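Local structure of eukaryotic translation initiation factor 4E type 5 (Leishmania major, 7KCJ) at residues A167-L172 with I188-F193; E114-V119 with V155-S160; S61-L66 with S76-A81. The protein probably binds the 7-methylguanosine cap of messenger RNA and serves as a translation initiation factor of the eIF4E family. One frame throughout, in Å; residues are numbered along the deposited sequence.

Interaction 1 of 3, residues A167-L172 with I188-F193; sequences AVAEFL and IAEASF
Glu190 and Ile188, alternate residues of strand 186-191, meet Ala169 and Leu172 of helix 165-178, which runs almost exactly antiparallel to the strand (174° between the axes of the two short segments). Glu190 repays following atom by atom. Its CB points neither at the helix nor away from it, but a chi1 of -60° sets CG beside the backbone N, and from there the chain extends over the methyl of Ala169. CG lies 3.9 Å from Ala169 CB, and CD, one bond further, 3.8 Å from the same methyl. At the tip the two oxygens part company: OE2 rests 3.8 Å from Ala169 CB, while OE1 accepts a hydrogen bond from Ser165 OG at the start of the helix. Ile188 uses both its branches. CG2 approaches Ala169 CB at 4.4 Å, and CD1 comes to 4.2 Å from Leu172 CB, lying also near that residue's carbonyl carbon. Ala169 and Ile188 also share a neighbour, Ile99 of the adjacent strand 97-103. The small methyl of Ala169 thus packs against an aliphatic branch and the Glu190 chain up to its carboxylate, whose other oxygen is held by Ser165.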
loop_
_atom_site.group_PDB
_atom_site.type_symbol
_atom_site.label_atom_id
_atom_site.label_comp_id
_atom_site.label_asym_id
_atom_site.label_seq_id
_atom_site.Cartn_x
_atom_site.Cartn_y
_atom_site.Cartn_z
ATOM N N ALA A 167 6.521 -4.390 16.426
ATOM C CA ALA A 167 5.456 -5.369 16.621
ATOM C C ALA A 167 4.706 -5.688 15.321
ATOM O O ALA A 167 4.419 -6.856 15.070
ATOM C CB ALA A 167 4.480 -4.890 17.681
ATOM N N VAL A 168 4.412 -4.667 14.491
ATOM C CA VAL A 168 3.706 -4.875 13.237
ATOM C C VAL A 168 4.603 -5.641 12.256
ATOM O O VAL A 168 4.149 -6.599 11.630
ATOM C CB VAL A 168 3.242 -3.512 12.629
ATOM C CG1 VAL A 168 2.709 -3.690 11.213
ATOM C CG2 VAL A 168 2.193 -2.842 13.505
ATOM N N ALA A 169 5.869 -5.219 12.119
ATOM C CA ALA A 169 6.794 -5.877 11.210
ATOM C C ALA A 169 7.020 -7.334 11.601
ATOM O O ALA A 169 7.013 -8.196 10.727
ATOM C CB ALA A 169 8.118 -5.133 11.167
ATOM N N GLU A 170 7.163 -7.624 12.908
ATOM C CA GLU A 170 7.361 -9.009 13.354
ATOM C C GLU A 170 6.092 -9.835 13.165
ATOM O O GLU A 170 6.175 -11.004 12.801
ATOM C CB GLU A 170 7.858 -9.091 14.799
ATOM C CG GLU A 170 8.432 -10.451 15.160
ATOM C CD GLU A 170 9.536 -10.957 14.244
ATOM O OE1 GLU A 170 10.442 -10.163 13.898
ATOM O OE2 GLU A 170 9.490 -12.151 13.865
ATOM N N PHE A 171 4.913 -9.219 13.334
ATOM C CA PHE A 171 3.644 -9.911 13.100
ATOM C C PHE A 171 3.559 -10.332 11.626
ATOM O O PHE A 171 3.186 -11.463 11.343
ATOM C CB PHE A 171 2.443 -9.020 13.451
ATOM C CG PHE A 171 1.142 -9.711 13.134
ATOM C CD1 PHE A 171 0.676 -10.743 13.932
ATOM C CD2 PHE A 171 0.438 -9.407 11.984
ATOM C CE1 PHE A 171 -0.503 -11.409 13.619
ATOM C CE2 PHE A 171 -0.741 -10.079 11.672
ATOM C CZ PHE A 171 -1.212 -11.063 12.497
ATOM N N LEU A 172 3.914 -9.422 10.704
ATOM C CA LEU A 172 3.872 -9.718 9.280
ATOM C C LEU A 172 4.877 -10.820 8.940
ATOM O O LEU A 172 4.545 -11.719 8.174
ATOM C CB LEU A 172 4.165 -8.457 8.452
ATOM C CG LEU A 172 3.086 -7.399 8.451
ATOM C CD1 LEU A 172 3.617 -6.063 7.869
ATOM C CD2 LEU A 172 1.889 -7.882 7.695
ATOM N N ILE A 188 11.008 -7.717 4.177
ATOM C CA ILE A 188 10.325 -6.742 4.993
ATOM C C ILE A 188 11.362 -5.816 5.581
ATOM O O ILE A 188 12.365 -6.273 6.131
ATOM C CB ILE A 188 9.484 -7.419 6.107
ATOM C CG1 ILE A 188 8.460 -8.385 5.507
ATOM C CG2 ILE A 188 8.790 -6.355 6.976
ATOM C CD1 ILE A 188 7.795 -9.256 6.471
ATOM N N ALA A 189 11.131 -4.511 5.468
ATOM C CA ALA A 189 12.055 -3.530 6.004
ATOM C C ALA A 189 11.305 -2.426 6.739
ATOM O O ALA A 189 10.200 -2.063 6.350
ATOM C CB ALA A 189 12.884 -2.933 4.880
ATOM N N GLU A 190 11.896 -1.904 7.806
ATOM C CA GLU A 190 11.336 -0.778 8.544
ATOM C C GLU A 190 12.194 0.428 8.214
ATOM O O GLU A 190 13.428 0.329 8.195
ATOM C CB GLU A 190 11.384 -1.028 10.049
ATOM C CG GLU A 190 10.602 -2.249 10.479
ATOM C CD GLU A 190 10.862 -2.607 11.925
ATOM O OE1 GLU A 190 10.437 -1.830 12.814
ATOM O OE2 GLU A 190 11.513 -3.647 12.171
ATOM N N ALA A 191 11.563 1.564 7.960
ATOM C CA ALA A 191 12.299 2.778 7.617
ATOM C C ALA A 191 11.554 4.025 8.037
ATOM O O ALA A 191 10.330 4.006 8.180
ATOM C CB ALA A 191 12.570 2.817 6.109
ATOM N N SER A 192 12.287 5.125 8.213
ATOM C CA SER A 192 11.671 6.405 8.488
ATOM C C SER A 192 11.070 6.933 7.165
ATOM O O SER A 192 11.336 6.382 6.086
ATOM C CB SER A 192 12.702 7.378 9.058
ATOM O OG SER A 192 13.605 7.827 8.062
ATOM N N PHE A 193 10.239 7.971 7.244
ATOM C CA PHE A 193 9.640 8.555 6.046
ATOM C C PHE A 193 10.697 9.149 5.091
ATOM O O PHE A 193 10.563 8.979 3.877
ATOM C CB PHE A 193 8.594 9.605 6.425
ATOM C CG PHE A 193 7.328 9.006 6.979
ATOM C CD1 PHE A 193 6.734 7.915 6.370
ATOM C CD2 PHE A 193 6.738 9.528 8.101
ATOM C CE1 PHE A 193 5.559 7.388 6.862
ATOM C CE2 PHE A 193 5.567 8.995 8.591
ATOM C CZ PHE A 193 4.981 7.933 7.969
#

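Interaction 2 of 3, residues E114-V119 with V155-S160; sequences ELVLAV and VEVWLS
Apolar contacts carry the whole of this meeting, and they converge on one methyl: CG1 of Val116, on helix 108-121, faces Val155 and Val157 of strand 153-159. With CG1 anti to the backbone N (chi1 -180°), Val116 brings this branch 3.7 Å from Val155 CG1 and 3.9 Å from Val157 CG2. Val116 and Val155 pass alongside one another, pointing opposite ways; Val116 and Val157 meet at a slant. All three valines are buried, and Ile101 of the neighbouring strand 97-103 also packs on Val116, so this residue lies against hydrocarbon from both strands.

Polar interactions belong to Glu156, which lies between the two strand valines and points away from the helix, and to Trp158, two residues on and on the same side of the strand. Trp158 NE1 donates to Glu156 OE1 over 3.0 Å, nearly straight at 170°. The acceptor sits within 5° of the indole plane, yet the donor approaches from above the carboxylate. Salt bridges to Arg98 through OE1 and Arg140 through OE2 add to the grip on this buried carboxylate and would be expected to favour its charged form.

Such a two-sided strand, with valines under a helix and polar and aromatic groups on the reverse, fits the eIF4E fold, in which helices back one face of a curved antiparallel sheet and the cap is bound on the other.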
loop_
_atom_site.group_PDB
_atom_site.type_symbol
_atom_site.label_atom_id
_atom_site.label_comp_id
_atom_site.label_asym_id
_atom_site.label_seq_id
_atom_site.Cartn_x
_atom_site.Cartn_y
_atom_site.Cartn_z
ATOM N N GLU A 114 -2.688 -10.075 0.035
ATOM C CA GLU A 114 -3.908 -10.360 0.788
ATOM C C GLU A 114 -3.690 -10.181 2.270
ATOM O O GLU A 114 -4.517 -9.556 2.931
ATOM C CB GLU A 114 -4.409 -11.788 0.527
ATOM C CG GLU A 114 -4.907 -12.003 -0.887
ATOM C CD GLU A 114 -5.279 -13.440 -1.180
ATOM O OE1 GLU A 114 -5.843 -14.109 -0.282
ATOM O OE2 GLU A 114 -5.006 -13.899 -2.311
ATOM N N LEU A 115 -2.563 -10.690 2.789
ATOM C CA LEU A 115 -2.250 -10.562 4.200
ATOM C C LEU A 115 -2.110 -9.104 4.618
ATOM O O LEU A 115 -2.707 -8.709 5.617
ATOM C CB LEU A 115 -0.988 -11.364 4.541
ATOM C CG LEU A 115 -0.444 -11.165 5.963
ATOM C CD1 LEU A 115 -1.248 -11.972 6.972
ATOM C CD2 LEU A 115 1.006 -11.506 6.028
ATOM N N VAL A 116 -1.332 -8.304 3.863
ATOM C CA VAL A 116 -1.111 -6.898 4.203
ATOM C C VAL A 116 -2.418 -6.111 4.149
ATOM O O VAL A 116 -2.734 -5.369 5.086
ATOM C CB VAL A 116 -0.004 -6.256 3.338
ATOM C CG1 VAL A 116 0.191 -4.799 3.728
ATOM C CG2 VAL A 116 1.315 -7.003 3.500
ATOM N N LEU A 117 -3.229 -6.332 3.081
ATOM C CA LEU A 117 -4.529 -5.658 2.952
ATOM C C LEU A 117 -5.421 -5.978 4.172
ATOM O O LEU A 117 -5.998 -5.072 4.758
ATOM C CB LEU A 117 -5.253 -6.070 1.656
ATOM C CG LEU A 117 -4.692 -5.504 0.339
ATOM C CD1 LEU A 117 -5.404 -6.082 -0.855
ATOM C CD2 LEU A 117 -4.752 -3.972 0.286
ATOM N N ALA A 118 -5.424 -7.240 4.611
ATOM C CA ALA A 118 -6.205 -7.668 5.771
ATOM C C ALA A 118 -5.688 -7.099 7.092
ATOM O O ALA A 118 -6.487 -6.559 7.858
ATOM C CB ALA A 118 -6.281 -9.185 5.837
ATOM N N VAL A 119 -4.376 -7.189 7.361
ATOM C CA VAL A 119 -3.823 -6.672 8.603
ATOM C C VAL A 119 -4.018 -5.137 8.741
ATOM O O VAL A 119 -4.275 -4.641 9.835
ATOM C CB VAL A 119 -2.346 -7.095 8.847
ATOM C CG1 VAL A 119 -2.160 -8.605 8.971
ATOM C CG2 VAL A 119 -1.376 -6.473 7.868
ATOM N N VAL A 155 4.702 -3.087 -1.420
ATOM C CA VAL A 155 3.645 -2.542 -0.593
ATOM C C VAL A 155 4.308 -1.672 0.471
ATOM O O VAL A 155 5.256 -2.102 1.133
ATOM C CB VAL A 155 2.750 -3.633 0.029
ATOM C CG1 VAL A 155 1.595 -2.995 0.813
ATOM C CG2 VAL A 155 2.206 -4.574 -1.039
ATOM N N GLU A 156 3.876 -0.430 0.578
ATOM C CA GLU A 156 4.409 0.530 1.540
ATOM C C GLU A 156 3.294 0.849 2.536
ATOM O O GLU A 156 2.223 1.301 2.132
ATOM C CB GLU A 156 4.858 1.805 0.803
ATOM C CG GLU A 156 5.301 2.955 1.704
ATOM C CD GLU A 156 5.738 4.203 0.956
ATOM O OE1 GLU A 156 6.512 5.003 1.523
ATOM O OE2 GLU A 156 5.301 4.378 -0.206
ATOM N N VAL A 157 3.534 0.610 3.822
ATOM C CA VAL A 157 2.541 0.866 4.872
ATOM C C VAL A 157 2.983 2.041 5.728
ATOM O O VAL A 157 4.088 1.996 6.256
ATOM C CB VAL A 157 2.379 -0.385 5.784
ATOM C CG1 VAL A 157 1.199 -0.206 6.738
ATOM C CG2 VAL A 157 2.242 -1.679 4.969
ATOM N N TRP A 158 2.139 3.067 5.914
ATOM C CA TRP A 158 2.476 4.217 6.768
ATOM C C TRP A 158 1.803 4.073 8.106
ATOM O O TRP A 158 0.584 3.927 8.167
ATOM C CB TRP A 158 2.075 5.565 6.142
ATOM C CG TRP A 158 2.804 5.952 4.879
ATOM C CD1 TRP A 158 3.822 5.278 4.264
ATOM C CD2 TRP A 158 2.540 7.107 4.069
ATOM N NE1 TRP A 158 4.202 5.942 3.120
ATOM C CE2 TRP A 158 3.434 7.071 2.981
ATOM C CE3 TRP A 158 1.644 8.182 4.165
ATOM C CZ2 TRP A 158 3.422 8.036 1.973
ATOM C CZ3 TRP A 158 1.675 9.164 3.184
ATOM C CH2 TRP A 158 2.565 9.086 2.111
ATOM N N LEU A 159 2.594 4.055 9.175
ATOM C CA LEU A 159 2.068 3.937 10.526
ATOM C C LEU A 159 2.035 5.325 11.162
ATOM O O LEU A 159 2.991 6.078 11.011
ATOM C CB LEU A 159 2.946 3.021 11.398
ATOM C CG LEU A 159 3.666 1.809 10.781
ATOM C CD1 LEU A 159 4.324 1.016 11.826
ATOM C CD2 LEU A 159 2.724 0.894 10.103
ATOM N N SER A 160 0.979 5.648 11.895
ATOM C CA SER A 160 0.902 6.944 12.588
ATOM C C SER A 160 1.773 6.975 13.860
ATOM O O SER A 160 2.173 8.058 14.305
ATOM C CB SER A 160 -0.540 7.311 12.907
ATOM O OG SER A 160 -1.125 6.384 13.806
#

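Interaction 3 of 3, residues S61-L66 with S76-A81; sequences STMNSL and STLIFA
The C-terminal part of helix 56-64 approaches strand 77-82 most closely at Met63 and Leu78, whose CA atoms are 9.8 Å apart. The strand is an inner member of the antiparallel sheet of the eIF4E fold, and the contact shows how a helix lying over strands 13-23, 48-55 and 77-82 is joined to that sheet: through a few long side chains, with the backbones well separated.

Met63 does most of the reaching. Its CB does not face the strand, but the chain bends at chi2 (-57°) and again at chi3, which brings the sulfur against both Leu78 and Phe80. SD lies 3.8 Å from Phe80 CZ and 5.2 Å from the centroid of the Phe80 ring, 85° off the ring normal. This is a Met-aromatic contact at the edge, with the sulfur close to the ring plane and opposite the outermost carbon. Leu78 receives the same methionine on its CD2 branch, which lies 3.9 Å from Met63 SD and equally near the terminal methyl CE. The other branch of Leu78 serves Leu66, the two leucines reaching toward each other tip to tip with 4.0 Å between their CD1 atoms. Ile53 of strand 48-55 touches both Phe80 and Thr62, so the contact continues into the edge of the sheet.

Within segment 61-66, Ser65 folds back on Thr62. Thr62 O accepts both Ser65 N, at 3.3 Å, and Ser65 OG, at 2.7 Å, the two donors arriving from the same face of the carbonyl plane.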
loop_
_atom_site.group_PDB
_atom_site.type_symbol
_atom_site.label_atom_id
_atom_site.label_comp_id
_atom_site.label_asym_id
_atom_site.label_seq_id
_atom_site.Cartn_x
_atom_site.Cartn_y
_atom_site.Cartn_z
ATOM N N SER A 61 -13.937 -5.771 -5.394
ATOM C CA SER A 61 -14.581 -5.253 -6.613
ATOM C C SER A 61 -13.724 -4.139 -7.198
ATOM O O SER A 61 -13.600 -4.055 -8.415
ATOM C CB SER A 61 -15.977 -4.720 -6.325
ATOM O OG SER A 61 -16.838 -5.756 -5.890
ATOM N N THR A 62 -13.131 -3.274 -6.333
ATOM C CA THR A 62 -12.230 -2.200 -6.757
ATOM C C THR A 62 -10.983 -2.804 -7.419
ATOM O O THR A 62 -10.595 -2.370 -8.502
ATOM C CB THR A 62 -11.867 -1.288 -5.558
ATOM O OG1 THR A 62 -13.067 -0.727 -5.037
ATOM C CG2 THR A 62 -10.911 -0.160 -5.936
ATOM N N MET A 63 -10.377 -3.823 -6.789
ATOM C CA MET A 63 -9.184 -4.487 -7.318
ATOM C C MET A 63 -9.464 -5.185 -8.640
ATOM O O MET A 63 -8.594 -5.195 -9.510
ATOM C CB MET A 63 -8.645 -5.523 -6.326
ATOM C CG MET A 63 -8.243 -4.946 -4.977
ATOM S SD MET A 63 -6.998 -3.632 -5.061
ATOM C CE MET A 63 -5.666 -4.517 -5.736
ATOM N N ASN A 64 -10.658 -5.797 -8.790
ATOM C CA ASN A 64 -11.061 -6.519 -10.014
ATOM C C ASN A 64 -11.369 -5.582 -11.169
ATOM O O ASN A 64 -11.320 -6.019 -12.311
ATOM C CB ASN A 64 -12.241 -7.483 -9.746
ATOM C CG ASN A 64 -12.958 -8.123 -10.948
ATOM O OD1 ASN A 64 -13.867 -7.536 -11.584
ATOM N ND2 ASN A 64 -12.596 -9.363 -11.283
ATOM N N SER A 65 -11.672 -4.297 -10.900
ATOM C CA SER A 65 -11.926 -3.333 -11.981
ATOM C C SER A 65 -10.612 -2.846 -12.662
ATOM O O SER A 65 -10.657 -2.144 -13.676
ATOM C CB SER A 65 -12.674 -2.121 -11.438
ATOM O OG SER A 65 -11.813 -1.297 -10.663
ATOM N N LEU A 66 -9.464 -3.150 -12.060
ATOM C CA LEU A 66 -8.162 -2.703 -12.531
ATOM C C LEU A 66 -7.362 -3.884 -13.051
ATOM O O LEU A 66 -7.595 -5.019 -12.631
ATOM C CB LEU A 66 -7.399 -2.129 -11.313
ATOM C CG LEU A 66 -7.981 -0.893 -10.652
ATOM C CD1 LEU A 66 -7.325 -0.624 -9.323
ATOM C CD2 LEU A 66 -7.862 0.334 -11.557
ATOM N N SER A 76 3.868 3.892 -11.184
ATOM C CA SER A 76 2.536 4.178 -10.680
ATOM C C SER A 76 2.368 3.754 -9.203
ATOM O O SER A 76 3.209 3.044 -8.638
ATOM C CB SER A 76 1.459 3.545 -11.571
ATOM O OG SER A 76 1.305 2.165 -11.283
ATOM N N THR A 77 1.268 4.191 -8.585
ATOM C CA THR A 77 0.961 3.879 -7.200
ATOM C C THR A 77 -0.541 3.785 -7.021
ATOM O O THR A 77 -1.269 4.688 -7.431
ATOM C CB THR A 77 1.538 4.938 -6.227
ATOM O OG1 THR A 77 2.855 5.314 -6.608
ATOM C CG2 THR A 77 1.553 4.461 -4.804
ATOM N N LEU A 78 -1.011 2.699 -6.426
ATOM C CA LEU A 78 -2.412 2.508 -6.063
ATOM C C LEU A 78 -2.444 2.854 -4.580
ATOM O O LEU A 78 -1.694 2.270 -3.817
ATOM C CB LEU A 78 -2.872 1.070 -6.301
ATOM C CG LEU A 78 -4.317 0.778 -5.909
ATOM C CD1 LEU A 78 -5.286 1.597 -6.759
ATOM C CD2 LEU A 78 -4.629 -0.731 -6.046
ATOM N N ILE A 79 -3.216 3.851 -4.185
ATOM C CA ILE A 79 -3.216 4.365 -2.811
ATOM C C ILE A 79 -4.525 4.125 -2.054
ATOM O O ILE A 79 -5.603 4.335 -2.610
ATOM C CB ILE A 79 -2.906 5.882 -2.902
ATOM C CG1 ILE A 79 -1.546 6.143 -3.624
ATOM C CG2 ILE A 79 -2.964 6.578 -1.532
ATOM C CD1 ILE A 79 -1.270 7.673 -3.991
ATOM N N PHE A 80 -4.432 3.712 -0.779
ATOM C CA PHE A 80 -5.586 3.518 0.097
ATOM C C PHE A 80 -5.349 4.389 1.328
ATOM O O PHE A 80 -4.347 4.189 2.032
ATOM C CB PHE A 80 -5.726 2.048 0.543
ATOM C CG PHE A 80 -5.891 1.052 -0.580
ATOM C CD1 PHE A 80 -4.801 0.630 -1.319
ATOM C CD2 PHE A 80 -7.136 0.526 -0.884
ATOM C CE1 PHE A 80 -4.958 -0.280 -2.351
ATOM C CE2 PHE A 80 -7.289 -0.375 -1.921
ATOM C CZ PHE A 80 -6.202 -0.784 -2.638
ATOM N N ALA A 81 -6.257 5.341 1.610
ATOM C CA ALA A 81 -6.086 6.196 2.783
ATOM C C ALA A 81 -7.311 6.153 3.661
ATOM O O ALA A 81 -8.408 6.432 3.183
ATOM C CB ALA A 81 -5.790 7.633 2.379
#

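Overall arrangement
All three contacts set a helix against one antiparallel sheet, and they follow one another along the chain in the order 3, 2, 1. Interactions 1 and 2 are neighbours, their centres about 10 Å apart: helix 165-178 comes directly after strand 153-159, and Phe171 and Leu172 pack on Val119 of helix 108-121. On the sheet's reverse, Phe193 meets Trp158 edge-to-face. Interaction 3 lies about 14 Å from interaction 2, centre to centre, without touching it, and about 22 Å from interaction 1, across the chain's centre. Three helices are thus fastened at separate places along a single sheet, interaction 1 holding one of its two outermost strands, 186-191.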